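Local coordinates for chemotaxis protein cheA (Thermotoga maritima, PDB 1TQG) that probably serves, through its histidine-phosphotransfer (Hpt) domain, as the phosphate-carrying part of a histidine kinase in bacterial chemotaxis signalling, at residues Leu45-Lys49 with Cys64-Glu68; Tyr6-Phe10 with Met51-Phe57. All coordinates share one frame; numbering follows the deposited sequence.

Interaction 1. Residues Leu45-Lys49 with Cys64-Glu68; sequences LHTLK and CHTLE
Residues Leu45-Lys49 and Cys64-Glu68 run nearly antiparallel, their segment axes 8.7 Å apart at 160°, with Lys49 CA facing Cys64 CA at 5.1 Å. The polar side of the seam gathers on the carboxylate of Glu68. Its OE1 accepts a hydrogen bond from His46 ND1 (2.7 Å, N-H...O angle 151°), meeting the imidazole at its edge and almost exactly in the ring plane; on the glutamate the donor comes to the syn side, somewhat tilted out of the carboxylate plane. His46 CG is anti to the backbone N (chi1 -175°), which carries ND1 across to Glu68, itself reaching over on an extended chain. Lys49, bent at chi3, turns NZ to Glu68 OE2 as a salt bridge, and His65 ND1 donates to the same oxygen; OE2 lies too close to the lysine chain in the model, so both bonds are less certain. With Glu68 shortened to an alanine, His46 ND1 would probably lose its acceptor, the ring would be freer to turn and the Lys49 ammonium would be left without this carboxylate mate. His46 and Lys49 fall within the HTLKG sequence, which matches the His-x-x-Lys-Gly signature of Hpt domains, consistent with His46 being the phosphorylated histidine and Glu68 positioning it from the second shell. Beside this polar group, toward the bundle interior, Cys64 SG rests on Leu48 CB at 3.7 Å and Leu45 CD2 crosses to Leu67 CB at 4.0 Å. Leu45 and Leu48 also pack on helix 3-30, whereas Cys64 and Leu67 rest on Ile96 of helix 83-103, placing the seam inside the four-helix bundle.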
# COMPACT_ATOMS: atom_id res chain seq x y z
N LEU A 45 -0.62 -2.52 -2.98
CA LEU A 45 0.04 -1.24 -3.23
C LEU A 45 -0.21 -0.76 -4.64
O LEU A 45 -0.35 0.45 -4.87
CB LEU A 45 1.55 -1.35 -2.94
CG LEU A 45 1.89 -1.46 -1.45
CD1 LEU A 45 3.30 -2.03 -1.31
CD2 LEU A 45 1.71 -0.14 -0.77
N HIS A 46 -0.19 -1.67 -5.60
CA HIS A 46 -0.41 -1.29 -6.99
C HIS A 46 -1.83 -0.78 -7.15
O HIS A 46 -2.06 0.22 -7.85
CB HIS A 46 -0.12 -2.56 -7.86
CG HIS A 46 -0.22 -2.21 -9.30
ND1 HIS A 46 0.69 -1.41 -9.92
CD2 HIS A 46 -1.05 -2.63 -10.26
CE1 HIS A 46 0.42 -1.29 -11.15
NE2 HIS A 46 -0.65 -1.98 -11.44
N THR A 47 -2.81 -1.42 -6.51
CA THR A 47 -4.19 -0.94 -6.59
C THR A 47 -4.28 0.47 -5.98
O THR A 47 -4.91 1.40 -6.52
CB THR A 47 -5.19 -1.88 -5.86
OG1 THR A 47 -5.29 -3.09 -6.61
CG2 THR A 47 -6.58 -1.29 -5.80
N LEU A 48 -3.66 0.68 -4.82
CA LEU A 48 -3.68 2.03 -4.20
C LEU A 48 -3.06 3.07 -5.10
O LEU A 48 -3.58 4.17 -5.21
CB LEU A 48 -2.99 1.95 -2.85
CG LEU A 48 -3.72 1.22 -1.71
CD1 LEU A 48 -2.75 0.92 -0.58
CD2 LEU A 48 -4.91 2.04 -1.25
N LYS A 49 -1.97 2.73 -5.77
CA LYS A 49 -1.32 3.68 -6.68
C LYS A 49 -2.28 4.07 -7.76
O LYS A 49 -2.39 5.25 -8.15
CB LYS A 49 -0.08 3.03 -7.29
CG LYS A 49 0.79 3.95 -8.15
CD LYS A 49 1.85 3.22 -8.89
CE LYS A 49 1.44 2.28 -10.00
NZ LYS A 49 2.50 1.88 -10.96
N CYS A 64 2.93 5.43 -3.06
CA CYS A 64 2.55 4.04 -3.38
C CYS A 64 3.44 3.42 -4.41
O CYS A 64 3.74 2.24 -4.31
CB CYS A 64 1.10 4.02 -3.90
SG CYS A 64 -0.17 4.38 -2.67
N HIS A 65 3.93 4.21 -5.36
CA HIS A 65 4.86 3.71 -6.35
C HIS A 65 6.20 3.36 -5.73
O HIS A 65 6.75 2.30 -6.06
CB HIS A 65 5.04 4.75 -7.47
CG HIS A 65 5.78 4.12 -8.64
ND1 HIS A 65 5.69 2.86 -9.11
CD2 HIS A 65 6.65 4.76 -9.44
CE1 HIS A 65 6.49 2.70 -10.18
NE2 HIS A 65 7.09 3.86 -10.37
N THR A 66 6.76 4.20 -4.89
CA THR A 66 8.01 3.89 -4.19
C THR A 66 7.87 2.60 -3.42
O THR A 66 8.76 1.73 -3.41
CB THR A 66 8.42 5.10 -3.30
OG1 THR A 66 8.71 6.19 -4.13
CG2 THR A 66 9.61 4.80 -2.44
N LEU A 67 6.74 2.41 -2.74
CA LEU A 67 6.55 1.22 -1.92
C LEU A 67 6.35 0.00 -2.77
O LEU A 67 6.88 -1.08 -2.52
CB LEU A 67 5.33 1.43 -1.01
CG LEU A 67 5.46 2.53 0.04
CD1 LEU A 67 4.07 2.77 0.63
CD2 LEU A 67 6.50 2.22 1.06
N GLU A 68 5.56 0.12 -3.85
CA GLU A 68 5.32 -0.98 -4.77
C GLU A 68 6.69 -1.39 -5.35
O GLU A 68 6.85 -2.61 -5.56
CB GLU A 68 4.25 -0.69 -5.81
CG GLU A 68 4.62 -0.27 -7.16
CD GLU A 68 3.45 0.08 -8.06
OE1 GLU A 68 2.39 -0.54 -7.96
OE2 GLU A 68 3.65 0.96 -8.94

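Interaction 2. Residues Tyr6-Phe10 with Met51-Phe57; sequences YLGVF and MAGTMGF
Phe10 and Phe57 form a T-shaped pair near one end of the antiparallel four-helix bundle of this Hpt domain. Their ring planes stand at 88°, centroids 5.2 Å apart, with Phe57 turning its edge to a face of Phe10; Phe57 CE2 comes within 3.7 Å of Phe10 CE2, displaced from the ring centre toward the rim. The first torsion of Phe10 (175°, CG anti to the backbone N) lays its ring across the gap between helices 3-30 and 35-55; the axes of segments 6-10 and 51-55 are 11.8 Å apart, so a large side chain spans a wide separation. The far end of the ring reaches the backbone of the second helix: Ala52 N lies at its edge, near the ring plane. Met55 is modelled in two conformers; in the one described here its CG touches Phe10 CD1 at 3.5 Å and its sulfur approaches that ring obliquely, so this contact and the Met-aromatic approach are less certain. Met55 CB also sits over the centre of a face of Phe57. Leu7 completes the apolar cluster by bringing CD2 to the edge of Phe57, 3.7 Å from CZ. Met60 of helix 58-75 packs on Phe10 as well. Phe57 follows directly on the end of helix 35-55 and is the N-cap residue of helix 58-75. Gly56, with positive phi, closes the first of these in a Schellman motif, in which Phe57 N bonds to Ala52 O (3.0 Å) and Gly56 N to Gly53 O. Ala52 O also accepts Met55 N (3.1 Å), which arrives from the opposite face of its carbonyl plane to Phe57 N.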
# COMPACT_ATOMS: atom_id res chain seq x y z
N TYR A 6 -17.59 11.21 -3.72
CA TYR A 6 -16.61 10.24 -4.25
C TYR A 6 -15.33 10.24 -3.46
O TYR A 6 -14.69 9.15 -3.46
CB TYR A 6 -16.41 10.51 -5.73
CG TYR A 6 -17.65 10.37 -6.52
CD1 TYR A 6 -18.57 9.38 -6.29
CD2 TYR A 6 -17.95 11.25 -7.56
CE1 TYR A 6 -19.75 9.26 -7.00
CE2 TYR A 6 -19.09 11.14 -8.29
CZ TYR A 6 -19.99 10.14 -8.02
OH TYR A 6 -21.10 10.10 -8.82
N LEU A 7 -14.97 11.32 -2.81
CA LEU A 7 -13.87 11.26 -1.85
C LEU A 7 -14.17 10.30 -0.72
O LEU A 7 -13.31 9.52 -0.29
CB LEU A 7 -13.60 12.66 -1.28
CG LEU A 7 -12.88 13.67 -2.15
CD1 LEU A 7 -12.75 14.99 -1.39
CD2 LEU A 7 -11.52 13.20 -2.57
N GLY A 8 -15.41 10.29 -0.26
CA GLY A 8 -15.79 9.32 0.78
C GLY A 8 -15.64 7.90 0.31
O GLY A 8 -15.17 7.01 1.03
N VAL A 9 -16.03 7.64 -0.94
CA VAL A 9 -15.89 6.31 -1.52
C VAL A 9 -14.39 5.93 -1.64
O VAL A 9 -13.97 4.83 -1.29
CB VAL A 9 -16.59 6.20 -2.87
CG1 VAL A 9 -16.26 4.87 -3.55
CG2 VAL A 9 -18.09 6.37 -2.73
N PHE A 10 -13.59 6.85 -2.16
CA PHE A 10 -12.18 6.68 -2.25
C PHE A 10 -11.55 6.31 -0.88
O PHE A 10 -10.75 5.36 -0.80
CB PHE A 10 -11.52 7.95 -2.80
CG PHE A 10 -10.02 7.91 -2.83
CD1 PHE A 10 -9.37 7.37 -3.90
CD2 PHE A 10 -9.29 8.49 -1.84
CE1 PHE A 10 -7.98 7.36 -3.95
CE2 PHE A 10 -7.90 8.39 -1.83
CZ PHE A 10 -7.24 7.85 -2.91
N MET A 51 -5.62 3.91 -7.79
CA MET A 51 -6.70 4.74 -7.25
C MET A 51 -6.25 6.16 -7.06
O MET A 51 -6.98 7.13 -7.41
CB MET A 51 -7.11 4.12 -5.91
CG MET A 51 -7.75 2.77 -6.13
SD MET A 51 -8.14 2.07 -4.53
CE MET A 51 -9.45 3.20 -4.04
N ALA A 52 -5.11 6.36 -6.47
CA ALA A 52 -4.61 7.72 -6.28
C ALA A 52 -4.46 8.41 -7.63
O ALA A 52 -4.79 9.60 -7.75
CB ALA A 52 -3.31 7.69 -5.52
N GLY A 53 -3.98 7.71 -8.67
CA GLY A 53 -3.81 8.34 -9.94
C GLY A 53 -5.10 8.82 -10.55
O GLY A 53 -5.19 9.87 -11.20
N THR A 54 -6.20 8.08 -10.36
CA THR A 54 -7.48 8.48 -10.98
C THR A 54 -8.05 9.68 -10.24
O THR A 54 -8.90 10.35 -10.81
CB THR A 54 -8.50 7.34 -11.08
OG1 THR A 54 -8.95 7.03 -9.77
CG2 THR A 54 -7.90 6.11 -11.69
N MET A 55 -7.62 9.99 -9.03
CA MET A 55 -8.04 11.16 -8.28
C MET A 55 -7.08 12.31 -8.47
O MET A 55 -7.31 13.42 -8.00
CB MET A 55 -8.22 10.81 -6.81
CG MET A 55 -9.20 9.64 -6.57
SD MET A 55 -10.93 9.91 -7.06
CE MET A 55 -11.44 10.93 -5.68
N GLY A 56 -5.93 12.09 -9.10
CA GLY A 56 -4.88 13.08 -9.26
C GLY A 56 -4.13 13.37 -7.96
O GLY A 56 -3.59 14.46 -7.79
N PHE A 57 -4.07 12.42 -7.06
CA PHE A 57 -3.39 12.59 -5.80
C PHE A 57 -1.91 12.22 -5.96
O PHE A 57 -1.51 11.09 -5.69
CB PHE A 57 -4.07 11.82 -4.68
CG PHE A 57 -5.47 12.27 -4.35
CD1 PHE A 57 -5.96 13.51 -4.76
CD2 PHE A 57 -6.29 11.42 -3.68
CE1 PHE A 57 -7.29 13.86 -4.43
CE2 PHE A 57 -7.58 11.74 -3.31
CZ PHE A 57 -8.04 12.97 -3.70

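Both interactions use helix 35-55, one turn after another, but join it to different partners: interaction 1 to helix 58-75, which follows it, and interaction 2 to helix 3-30, which precedes it. Their centres lie about 14 Å apart. Interaction 1 is close to the middle of the chain and mostly buried, yet its leucines and cysteine give way to a polar cluster in which the histidines are exposed while the glutamate is buried. Interaction 2 lies toward one end of the bundle, is only partly buried, and has no hydrogen bond across it; aromatic rings and methionines modelled in two conformers fill a wider helix spacing where the chain turns between helices.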